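Local coordinates for uncharacterized protein (Legionella pneumophila subsp. pneumophila, PDB 4HFV) that is of unknown molecular function but is a putative effector that Legionella pneumophila probably delivers into host cells through its Dot/Icm type IV secretion system, at residues Glu18-Leu23 with Ser100-Ser105; Leu80-Arg85 with Ile108-Asn113. All coordinates share one frame; numbering follows the deposited sequence. Where two conformers were deposited one is given.

Contact 1: residues Glu18-Leu23 with Ser100-Ser105; sequences ESIITL and SDFYKS
F102 holds its CG anti to the backbone N (chi1 -166°), and its ring meets S19, I20 and L23 of helix 9-27. This is an antiparallel pair of helices in an all-helical fold: the short axes run at 169° to each other and come within 10.1 Å. L23 CD2 sits over one face of the ring, 4.2 Å above the plane and displaced toward the rim, whereas S19 CB and I20 CG1 approach CE1 obliquely, with I20 CG1 to F102 CE1 at 4.1 Å. The side chains of I20 and F102 lie alongside each other and point the same way. I20 also leans on V53 and L57 and F102 on R49, all of helix 49-64, and F102 touches I88 of helix 70-90. Where the backbones come nearest, S19 CA and S105 CA are 6.3 Å apart, and S19 CB lies 3.1 Å from S105 OG; S19 was modelled in two conformers, so the position of its OG is doubtful. At the start of helix 101-109, S100 is the N-cap: its OG accepts from Y103 N at 2.9 Å and also bonds a citrate, probably from the crystallisation liquor. The S105 hydroxyl turns back on its own helix and donates to F102 O at 2.8 Å, its OG tilted 17° from the carbonyl plane.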
# COMPACT_ATOMS: atom_id res chain seq x y z
N GLU A 18 23.29 -8.68 22.38
CA GLU A 18 24.60 -8.34 22.93
C GLU A 18 24.73 -6.81 23.05
O GLU A 18 25.23 -6.30 24.08
CB GLU A 18 25.76 -8.90 22.13
CG GLU A 18 27.17 -8.65 22.81
CD GLU A 18 27.24 -8.96 24.34
OE1 GLU A 18 26.71 -10.00 24.79
OE2 GLU A 18 27.84 -8.14 25.10
N SER A 19 24.27 -6.09 22.03
CA SER A 19 24.37 -4.63 22.06
C SER A 19 23.49 -4.02 23.15
O SER A 19 23.81 -2.98 23.73
CB SER A 19 24.07 -4.05 20.67
OG SER A 19 25.01 -4.55 19.72
N ILE A 20 22.39 -4.68 23.47
CA ILE A 20 21.49 -4.17 24.50
C ILE A 20 22.17 -4.32 25.86
O ILE A 20 22.19 -3.40 26.70
CB ILE A 20 20.16 -4.87 24.46
CG1 ILE A 20 19.37 -4.39 23.23
CG2 ILE A 20 19.35 -4.62 25.76
CD1 ILE A 20 18.13 -5.23 22.92
N ILE A 21 22.73 -5.50 26.09
CA ILE A 21 23.54 -5.75 27.30
C ILE A 21 24.66 -4.70 27.46
O ILE A 21 24.94 -4.22 28.57
CB ILE A 21 24.10 -7.17 27.23
CG1 ILE A 21 22.94 -8.18 27.48
CG2 ILE A 21 25.25 -7.37 28.19
CD1 ILE A 21 23.27 -9.57 27.15
N THR A 22 25.31 -4.35 26.36
CA THR A 22 26.43 -3.42 26.43
C THR A 22 25.88 -2.03 26.79
O THR A 22 26.43 -1.34 27.63
CB THR A 22 27.18 -3.39 25.07
OG1 THR A 22 27.83 -4.66 24.90
CG2 THR A 22 28.23 -2.24 25.03
N LEU A 23 24.76 -1.66 26.16
CA LEU A 23 24.07 -0.38 26.45
C LEU A 23 23.71 -0.29 27.93
O LEU A 23 23.92 0.73 28.57
CB LEU A 23 22.78 -0.25 25.57
CG LEU A 23 22.12 1.15 25.58
CD1 LEU A 23 23.11 2.23 25.00
CD2 LEU A 23 20.80 1.16 24.82
N SER A 100 26.57 7.70 18.50
CA SER A 100 25.77 6.76 19.30
C SER A 100 26.37 5.36 19.14
O SER A 100 26.42 4.81 18.03
CB SER A 100 24.30 6.78 18.83
OG SER A 100 23.62 5.56 19.14
N ASP A 101 26.88 4.80 20.24
CA ASP A 101 27.38 3.42 20.23
C ASP A 101 26.27 2.44 19.81
O ASP A 101 26.54 1.41 19.17
CB ASP A 101 27.95 3.02 21.61
CG ASP A 101 29.40 3.46 21.83
OD1 ASP A 101 29.97 4.20 21.01
OD2 ASP A 101 29.98 3.05 22.88
N PHE A 102 25.02 2.69 20.20
CA PHE A 102 23.93 1.76 19.83
C PHE A 102 23.67 1.82 18.34
O PHE A 102 23.47 0.77 17.67
CB PHE A 102 22.65 2.04 20.63
CG PHE A 102 21.63 0.94 20.56
CD1 PHE A 102 21.92 -0.34 21.06
CD2 PHE A 102 20.36 1.19 20.05
CE1 PHE A 102 20.94 -1.37 21.01
CE2 PHE A 102 19.38 0.18 20.00
CZ PHE A 102 19.66 -1.10 20.48
N TYR A 103 23.74 3.02 17.78
CA TYR A 103 23.64 3.19 16.35
C TYR A 103 24.72 2.40 15.64
O TYR A 103 24.47 1.63 14.71
CB TYR A 103 23.76 4.67 15.97
CG TYR A 103 23.68 4.91 14.46
CD1 TYR A 103 22.45 5.12 13.83
CD2 TYR A 103 24.84 4.91 13.67
CE1 TYR A 103 22.37 5.35 12.44
CE2 TYR A 103 24.78 5.13 12.29
CZ TYR A 103 23.56 5.37 11.68
OH TYR A 103 23.49 5.57 10.33
N LYS A 104 25.96 2.58 16.10
CA LYS A 104 27.06 1.84 15.53
C LYS A 104 26.85 0.34 15.57
O LYS A 104 27.22 -0.37 14.62
CB LYS A 104 28.35 2.16 16.26
CG LYS A 104 28.97 3.43 15.82
CD LYS A 104 30.51 3.43 16.08
CE LYS A 104 30.86 3.64 17.53
NZ LYS A 104 32.39 3.77 17.72
N SER A 105 26.31 -0.14 16.69
CA SER A 105 26.05 -1.56 16.88
C SER A 105 24.99 -2.09 15.91
O SER A 105 25.08 -3.23 15.41
CB SER A 105 25.67 -1.84 18.35
OG SER A 105 24.26 -1.70 18.59

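Contact 2: residues Leu80-Arg85 with Ile108-Asn113; sequences LAYYIR and ISLDLN
A Schellman motif at the C-terminal end of helix 101-109 sets L110 and L112 against A81, Y82 and R85 on helix 70-90. The evidence for the motif lies in the backbone: D111 takes a positive phi of 59°, and two bonds run back into the last turn, one of them from D111 N to I108 O at 3.0 Å. L110 and L112, which flank D111, both point their CB atoms toward the opposing helix. L110 CD1 lies 4.0 Å from A81 CB and packs against the backbone of the next residue, coming within 3.7 Å of Y82 N; its other methyl, CD2, also lies against A81 CB. The side-chain contacts of L110 with A81 and Y82 are apolar, and no hydrogen bond crosses between the two segments. In this all-helical fold the leucines on either side of D111 pack on the flank of helix 70-90. Y82 extends the join by touching L123 and Y127 of helix 120-136, while L112 is also in contact with F4 and P118. The side chains of Y82 and L112 cross at about a right angle, with Y82 CE2 4.1 Å from L112 CD1. R85 is stretched out from CG to NE (chi3 175°) and meets L112 tip to tip. L112 CD1 sits over the centre of the guanidinium, 3.5 Å above its plane and 3.6 Å from R85 CZ, a methyl against the flat face of the group. The polar edge of the arginine is used differently: R85 NE hydrogen-bonds T107 OG1 of helix 101-109.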
# COMPACT_ATOMS: atom_id res chain seq x y z
N LEU A 80 13.18 -4.11 11.43
CA LEU A 80 13.07 -3.30 12.63
C LEU A 80 14.42 -2.70 13.04
O LEU A 80 14.47 -1.56 13.50
CB LEU A 80 12.56 -4.13 13.79
CG LEU A 80 12.36 -3.40 15.10
CD1 LEU A 80 11.41 -2.23 14.94
CD2 LEU A 80 11.82 -4.41 16.10
N ALA A 81 15.50 -3.47 12.92
CA ALA A 81 16.80 -2.94 13.31
C ALA A 81 17.13 -1.78 12.39
O ALA A 81 17.57 -0.73 12.85
CB ALA A 81 17.92 -4.00 13.25
N TYR A 82 16.91 -1.99 11.09
CA TYR A 82 17.19 -0.93 10.12
C TYR A 82 16.36 0.31 10.41
O TYR A 82 16.88 1.41 10.41
CB TYR A 82 16.92 -1.41 8.69
CG TYR A 82 17.46 -0.43 7.68
CD1 TYR A 82 16.69 0.63 7.28
CD2 TYR A 82 18.77 -0.54 7.18
CE1 TYR A 82 17.16 1.55 6.36
CE2 TYR A 82 19.26 0.38 6.28
CZ TYR A 82 18.44 1.43 5.88
OH TYR A 82 18.85 2.37 4.97
N TYR A 83 15.07 0.11 10.68
CA TYR A 83 14.16 1.22 11.01
C TYR A 83 14.60 1.99 12.26
O TYR A 83 14.62 3.22 12.30
CB TYR A 83 12.74 0.64 11.16
CG TYR A 83 11.62 1.64 11.41
CD1 TYR A 83 11.43 2.75 10.60
CD2 TYR A 83 10.71 1.44 12.45
CE1 TYR A 83 10.37 3.62 10.83
CE2 TYR A 83 9.68 2.30 12.70
CZ TYR A 83 9.50 3.39 11.91
OH TYR A 83 8.46 4.23 12.21
N ILE A 84 14.93 1.27 13.32
CA ILE A 84 15.34 1.96 14.53
C ILE A 84 16.66 2.68 14.32
O ILE A 84 16.84 3.80 14.79
CB ILE A 84 15.44 1.02 15.74
CG1 ILE A 84 14.03 0.71 16.24
CG2 ILE A 84 16.30 1.67 16.83
CD1 ILE A 84 13.96 -0.48 17.11
N ARG A 85 17.59 2.05 13.59
CA ARG A 85 18.83 2.74 13.19
C ARG A 85 18.53 4.07 12.48
O ARG A 85 19.10 5.12 12.78
CB ARG A 85 19.65 1.83 12.25
CG ARG A 85 20.99 2.41 11.74
CD ARG A 85 21.82 1.34 11.03
NE ARG A 85 23.07 1.84 10.42
CZ ARG A 85 23.13 2.44 9.24
NH1 ARG A 85 22.04 2.61 8.54
NH2 ARG A 85 24.30 2.83 8.72
N ILE A 108 26.71 -2.46 12.50
CA ILE A 108 27.50 -3.70 12.58
C ILE A 108 26.62 -4.96 12.56
O ILE A 108 26.92 -5.88 11.83
CB ILE A 108 28.38 -3.76 13.88
CG1 ILE A 108 29.38 -2.59 13.96
CG2 ILE A 108 29.12 -5.08 13.94
CD1 ILE A 108 30.31 -2.53 12.83
N SER A 109 25.54 -4.98 13.33
CA SER A 109 24.69 -6.17 13.42
C SER A 109 24.10 -6.49 12.05
O SER A 109 23.95 -7.65 11.68
CB SER A 109 23.55 -5.95 14.42
OG SER A 109 24.02 -5.96 15.76
N LEU A 110 23.79 -5.45 11.31
CA LEU A 110 23.18 -5.59 10.00
C LEU A 110 24.23 -5.85 8.87
O LEU A 110 23.89 -6.14 7.75
CB LEU A 110 22.36 -4.35 9.72
CG LEU A 110 21.04 -4.20 10.50
CD1 LEU A 110 20.40 -2.83 10.35
CD2 LEU A 110 20.06 -5.33 10.08
N ASP A 111 25.51 -5.70 9.20
CA ASP A 111 26.61 -5.88 8.25
C ASP A 111 26.49 -4.91 7.08
O ASP A 111 26.86 -5.24 5.94
CB ASP A 111 26.76 -7.33 7.77
CG ASP A 111 28.14 -7.59 7.11
OD1 ASP A 111 29.16 -7.02 7.58
OD2 ASP A 111 28.19 -8.33 6.11
N LEU A 112 26.08 -3.69 7.39
CA LEU A 112 25.91 -2.68 6.38
C LEU A 112 27.24 -2.09 5.94
O LEU A 112 28.13 -1.80 6.75
CB LEU A 112 24.99 -1.56 6.88
CG LEU A 112 23.52 -1.93 7.06
CD1 LEU A 112 22.85 -0.83 7.87
CD2 LEU A 112 22.82 -2.11 5.71
N ASN A 113 27.37 -1.92 4.63
CA ASN A 113 28.58 -1.37 4.01
C ASN A 113 28.24 -0.84 2.62
O ASN A 113 27.10 -1.00 2.13
CB ASN A 113 29.71 -2.42 3.95
CG ASN A 113 29.33 -3.65 3.12
OD1 ASN A 113 29.11 -3.56 1.91
ND2 ASN A 113 29.27 -4.81 3.76

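Overall arrangement
Contacts 1 and 2 have centres 11 Å apart and share helix 101-109, contact 1 at its N-terminal end and contact 2 at its C-terminal end and the turn that follows. Along the chain the segments alternate, in the order 18-23, 80-85, 100-105, 108-113, so the two connections cross. The short helix packs on helix 9-27 through contact 1 and on helix 70-90 through contact 2. The two contacts also touch directly: Y103 OH lies 3.3 Å from R85 NH2. The centre of contact 2 lies about 8 Å from the centre of the chain, that of contact 1 about 14 Å. Both lie away from the succinate-binding residues S169, H173 and R176.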